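Side-chain contacts in probable branched-chain-amino-acid aminotransferase (Thermotoga maritima MSB8, PDB 3CSW), which probably transfers the amino group of leucine, isoleucine or valine to 2-oxoglutarate with the help of pyridoxal 5'-phosphate: residues I27-D30 with F31-E35; G261-T264 with A265-E269. All coordinates share one frame; numbering follows the deposited sequence.

In the fold
Two helix starts are described here, on opposite sides of the chain's centre and touching nowhere: their centres lie about 46 Å apart and their nearest atoms about 34 Å. Contact 1 (27-30 with 31-35) comes early in the chain, where strand 26-30 runs straight into helix 31-37 against a second subunit. Contact 2 (261-264 with 265-269) is the first turns of the last helix, 262-276, and meets no other protein chain. Both lie away from the cofactor pocket; the side chain of Leu267 in contact 2 is still about 14 Å from the bound pyridoxal phosphate. Asp30 and Gly261 hold the N-cap positions, but of the two only Asp30 has a side chain with which to cap.

Contact 1 (I27-D30 with F31-E35); sequences ISLD and FSLFE
The N-cap of helix 31-37, set directly at the end of strand 26-30, brings Asp30 against Ser32. Asp30 OD1 accepts from Ser32 N at 3.2 Å, and the donor stands above the carboxylate plane, 51° out of it. With CG anti to the backbone N (chi1 -169°), the Asp30 carboxylate reaches forward over the first turn, where Ser32 OG adds a weak bond to the same OD1, also 3.2 Å. OD1 thus takes the amide of Ser32 firmly and its hydroxyl weakly. The main chain of Asp30 starts the helix proper: Phe34 N donates to Asp30 O at 3.1 Å, lying in the carbonyl plane. At this strand-to-helix corner, where the short axes stand at 93°, Leu29 meets Leu33. Their side chains cross at about a right angle, Leu29 CD1 pressing on Leu33 CD2 at 3.3 Å, tighter than usual for two carbons. The same Leu29 CD1 also lies 4.2 Å from Phe34 CB. Residues 27-30 pair in an antiparallel ladder with a strand of the second subunit, and Leu29 packs on Phe34 of that subunit.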
loop_
_atom_site.group_PDB
_atom_site.type_symbol
_atom_site.label_atom_id
_atom_site.label_comp_id
_atom_site.label_asym_id
_atom_site.label_seq_id
_atom_site.Cartn_x
_atom_site.Cartn_y
_atom_site.Cartn_z
ATOM N N ILE A 27 -14.065 -15.471 -38.423
ATOM C CA ILE A 27 -15.227 -15.147 -37.595
ATOM C C ILE A 27 -15.857 -13.867 -38.140
ATOM O O ILE A 27 -15.151 -12.918 -38.476
ATOM C CB ILE A 27 -14.873 -15.035 -36.077
ATOM C CG1 ILE A 27 -16.141 -15.097 -35.208
ATOM C CG2 ILE A 27 -14.043 -13.780 -35.793
ATOM C CD1 ILE A 27 -15.861 -15.168 -33.719
ATOM N N SER A 28 -17.185 -13.885 -38.273
ATOM C CA SER A 28 -17.957 -12.729 -38.724
ATOM C C SER A 28 -18.753 -12.182 -37.564
ATOM O O SER A 28 -19.636 -12.858 -37.028
ATOM C CB SER A 28 -18.923 -13.104 -39.844
ATOM O OG SER A 28 -18.255 -13.128 -41.082
ATOM N N LEU A 29 -18.446 -10.951 -37.181
ATOM C CA LEU A 29 -19.166 -10.318 -36.091
ATOM C C LEU A 29 -19.463 -8.860 -36.407
ATOM O O LEU A 29 -18.816 -8.256 -37.255
ATOM C CB LEU A 29 -18.402 -10.481 -34.769
ATOM C CG LEU A 29 -17.025 -9.848 -34.565
ATOM C CD1 LEU A 29 -16.615 -10.089 -33.127
ATOM C CD2 LEU A 29 -15.983 -10.395 -35.513
ATOM N N ASP A 30 -20.486 -8.324 -35.752
ATOM C CA ASP A 30 -20.830 -6.916 -35.875
ATOM C C ASP A 30 -19.616 -6.101 -35.418
ATOM O O ASP A 30 -19.004 -6.418 -34.400
ATOM C CB ASP A 30 -22.048 -6.608 -34.999
ATOM C CG ASP A 30 -22.640 -5.223 -35.257
ATOM O OD1 ASP A 30 -21.940 -4.303 -35.749
ATOM O OD2 ASP A 30 -23.838 -5.054 -34.953
ATOM N N PHE A 31 -19.264 -5.069 -36.183
ATOM C CA PHE A 31 -18.108 -4.246 -35.865
ATOM C C PHE A 31 -18.204 -3.587 -34.496
ATOM O O PHE A 31 -17.201 -3.478 -33.794
ATOM C CB PHE A 31 -17.863 -3.150 -36.901
ATOM C CG PHE A 31 -16.705 -2.283 -36.540
ATOM C CD1 PHE A 31 -15.413 -2.675 -36.858
ATOM C CD2 PHE A 31 -16.891 -1.129 -35.783
ATOM C CE1 PHE A 31 -14.330 -1.902 -36.477
ATOM C CE2 PHE A 31 -15.813 -0.352 -35.397
ATOM C CZ PHE A 31 -14.532 -0.732 -35.748
ATOM N N SER A 32 -19.396 -3.133 -34.126
ATOM C CA SER A 32 -19.599 -2.523 -32.816
ATOM C C SER A 32 -19.305 -3.515 -31.687
ATOM O O SER A 32 -18.790 -3.116 -30.654
ATOM C CB SER A 32 -21.015 -1.967 -32.683
ATOM O OG SER A 32 -21.962 -2.996 -32.879
ATOM N N LEU A 33 -19.632 -4.792 -31.894
ATOM C CA LEU A 33 -19.297 -5.836 -30.932
ATOM C C LEU A 33 -17.773 -6.027 -30.841
ATOM O O LEU A 33 -17.226 -6.180 -29.752
ATOM C CB LEU A 33 -20.001 -7.162 -31.267
ATOM C CG LEU A 33 -19.799 -8.313 -30.261
ATOM C CD1 LEU A 33 -21.031 -9.182 -30.157
ATOM C CD2 LEU A 33 -18.597 -9.177 -30.612
ATOM N N PHE A 34 -17.093 -6.010 -31.978
ATOM C CA PHE A 34 -15.643 -6.126 -31.992
ATOM C C PHE A 34 -14.975 -4.953 -31.270
ATOM O O PHE A 34 -14.054 -5.161 -30.476
ATOM C CB PHE A 34 -15.113 -6.232 -33.428
ATOM C CG PHE A 34 -13.602 -6.219 -33.533
ATOM C CD1 PHE A 34 -12.847 -7.245 -33.000
ATOM C CD2 PHE A 34 -12.944 -5.192 -34.181
ATOM C CE1 PHE A 34 -11.466 -7.235 -33.103
ATOM C CE2 PHE A 34 -11.572 -5.178 -34.284
ATOM C CZ PHE A 34 -10.829 -6.203 -33.745
ATOM N N GLU A 35 -15.410 -3.727 -31.555
ATOM C CA GLU A 35 -14.797 -2.560 -30.922
ATOM C C GLU A 35 -14.995 -2.635 -29.401
ATOM O O GLU A 35 -14.068 -2.410 -28.637
ATOM C CB GLU A 35 -15.338 -1.252 -31.505
ATOM C CG GLU A 35 -14.559 -0.021 -31.042
ATOM C CD GLU A 35 -15.112 1.298 -31.556
ATOM O OE1 GLU A 35 -16.239 1.316 -32.102
ATOM O OE2 GLU A 35 -14.402 2.325 -31.406
#

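Contact 2 (G261-T264 with A265-E269); sequences GPVT and ATLME
Val263 and Leu267, one turn apart on the same helix flank, lie side by side and point the same way, with Val263 CG1 against Leu267 CD1 at 3.8 Å. Leu267 CG also rests 3.3 Å from Val263 O, the oxygen to which Leu267 N donates. Thr266 turns its hydroxyl back to the carbonyl four residues earlier, a familiar side-chain-to-main-chain bond of helices. Its OG1 sits beside the backbone N and anti to the carbonyl carbon (chi1 -42°), which carries the hydroxyl to Pro262 O at 2.7 Å, tilted 19° from the carbonyl plane. Thr266 N donates to Pro262 O as well, at 3.1 Å and 35° out of the plane, so two donors of one residue grip a single carbonyl in the first turn. A valine in place of Thr266 would probably leave Pro262 O with the amide alone and a methyl close to a polar oxygen. Ala265 N closes the opening turn on Gly261 O, 3.0 Å away, with Gly261 at the N-cap. Met268 (selenomethionine) runs its CG past Thr264 O at 3.5 Å, while Thr264 OG1 is hydrogen-bonded to Glu234 OE1, and Val263 N to OE2 of the same carboxylate. Thr264 and Met268 rest on Val244 and Pro246 of strand 243-247; Leu267 reaches Phe236 of strand 234-239 and Leu211 and Ala212 of helix 203-214.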
loop_
_atom_site.group_PDB
_atom_site.type_symbol
_atom_site.label_atom_id
_atom_site.label_comp_id
_atom_site.label_asym_id
_atom_site.label_seq_id
_atom_site.Cartn_x
_atom_site.Cartn_y
_atom_site.Cartn_z
ATOM N N GLY A 261 8.234 -34.594 -4.876
ATOM C CA GLY A 261 8.141 -34.991 -3.485
ATOM C C GLY A 261 6.930 -35.868 -3.252
ATOM O O GLY A 261 6.009 -35.928 -4.087
ATOM N N PRO A 262 6.900 -36.526 -2.097
ATOM C CA PRO A 262 5.879 -37.530 -1.758
ATOM C C PRO A 262 4.438 -37.047 -1.616
ATOM O O PRO A 262 3.513 -37.782 -1.975
ATOM C CB PRO A 262 6.388 -38.123 -0.435
ATOM C CG PRO A 262 7.323 -37.095 0.122
ATOM C CD PRO A 262 7.898 -36.349 -1.026
ATOM N N VAL A 263 4.226 -35.857 -1.060
ATOM C CA VAL A 263 2.865 -35.337 -0.919
ATOM C C VAL A 263 2.325 -34.998 -2.312
ATOM O O VAL A 263 1.180 -35.333 -2.622
ATOM C CB VAL A 263 2.790 -34.116 0.061
ATOM C CG1 VAL A 263 1.404 -33.479 0.059
ATOM C CG2 VAL A 263 3.184 -34.542 1.470
ATOM N N THR A 264 3.158 -34.362 -3.148
ATOM C CA THR A 264 2.783 -33.984 -4.520
ATOM C C THR A 264 2.448 -35.211 -5.345
ATOM O O THR A 264 1.471 -35.208 -6.120
ATOM C CB THR A 264 3.920 -33.260 -5.261
ATOM O OG1 THR A 264 4.380 -32.146 -4.484
ATOM C CG2 THR A 264 3.484 -32.786 -6.671
ATOM N N ALA A 265 3.271 -36.249 -5.180
ATOM C CA ALA A 265 3.133 -37.514 -5.895
ATOM C C ALA A 265 1.829 -38.243 -5.540
ATOM O O ALA A 265 1.167 -38.748 -6.427
ATOM C CB ALA A 265 4.373 -38.423 -5.630
ATOM N N THR A 266 1.457 -38.296 -4.264
ATOM C CA THR A 266 0.198 -38.909 -3.873
ATOM C C THR A 266 -0.990 -38.139 -4.416
ATOM O O THR A 266 -1.971 -38.734 -4.880
ATOM C CB THR A 266 0.012 -38.941 -2.365
ATOM O OG1 THR A 266 1.241 -39.302 -1.748
ATOM C CG2 THR A 266 -1.052 -39.975 -1.990
ATOM N N LEU A 267 -0.921 -36.815 -4.326
ATOM C CA LEU A 267 -2.019 -35.976 -4.793
ATOM C C LEU A 267 -2.199 -36.133 -6.301
ATOM O O LEU A 267 -3.337 -36.271 -6.770
ATOM C CB LEU A 267 -1.830 -34.498 -4.392
ATOM C CG LEU A 267 -1.911 -34.208 -2.884
ATOM C CD1 LEU A 267 -1.352 -32.824 -2.530
ATOM C CD2 LEU A 267 -3.338 -34.380 -2.327
HETATM N N MSE A 268 -1.108 -36.161 -7.065
HETATM C CA MSE A 268 -1.276 -36.217 -8.522
HETATM C C MSE A 268 -1.677 -37.608 -9.023
HETATM O O MSE A 268 -2.380 -37.713 -10.010
HETATM C CB MSE A 268 -0.095 -35.585 -9.298
HETATM C CG MSE A 268 1.160 -36.336 -9.402
HETATM SE SE MSE A 268 2.538 -35.329 -10.392
HETATM C CE MSE A 268 1.762 -35.308 -12.074
ATOM N N GLU A 269 -1.295 -38.671 -8.323
ATOM C CA GLU A 269 -1.750 -39.988 -8.728
ATOM C C GLU A 269 -3.228 -40.202 -8.355
ATOM O O GLU A 269 -3.966 -40.846 -9.099
ATOM C CB GLU A 269 -0.819 -41.098 -8.219
ATOM C CG GLU A 269 -0.803 -41.343 -6.717
ATOM C CD GLU A 269 0.373 -42.247 -6.252
ATOM O OE1 GLU A 269 1.421 -42.288 -6.954
ATOM O OE2 GLU A 269 0.252 -42.890 -5.168
#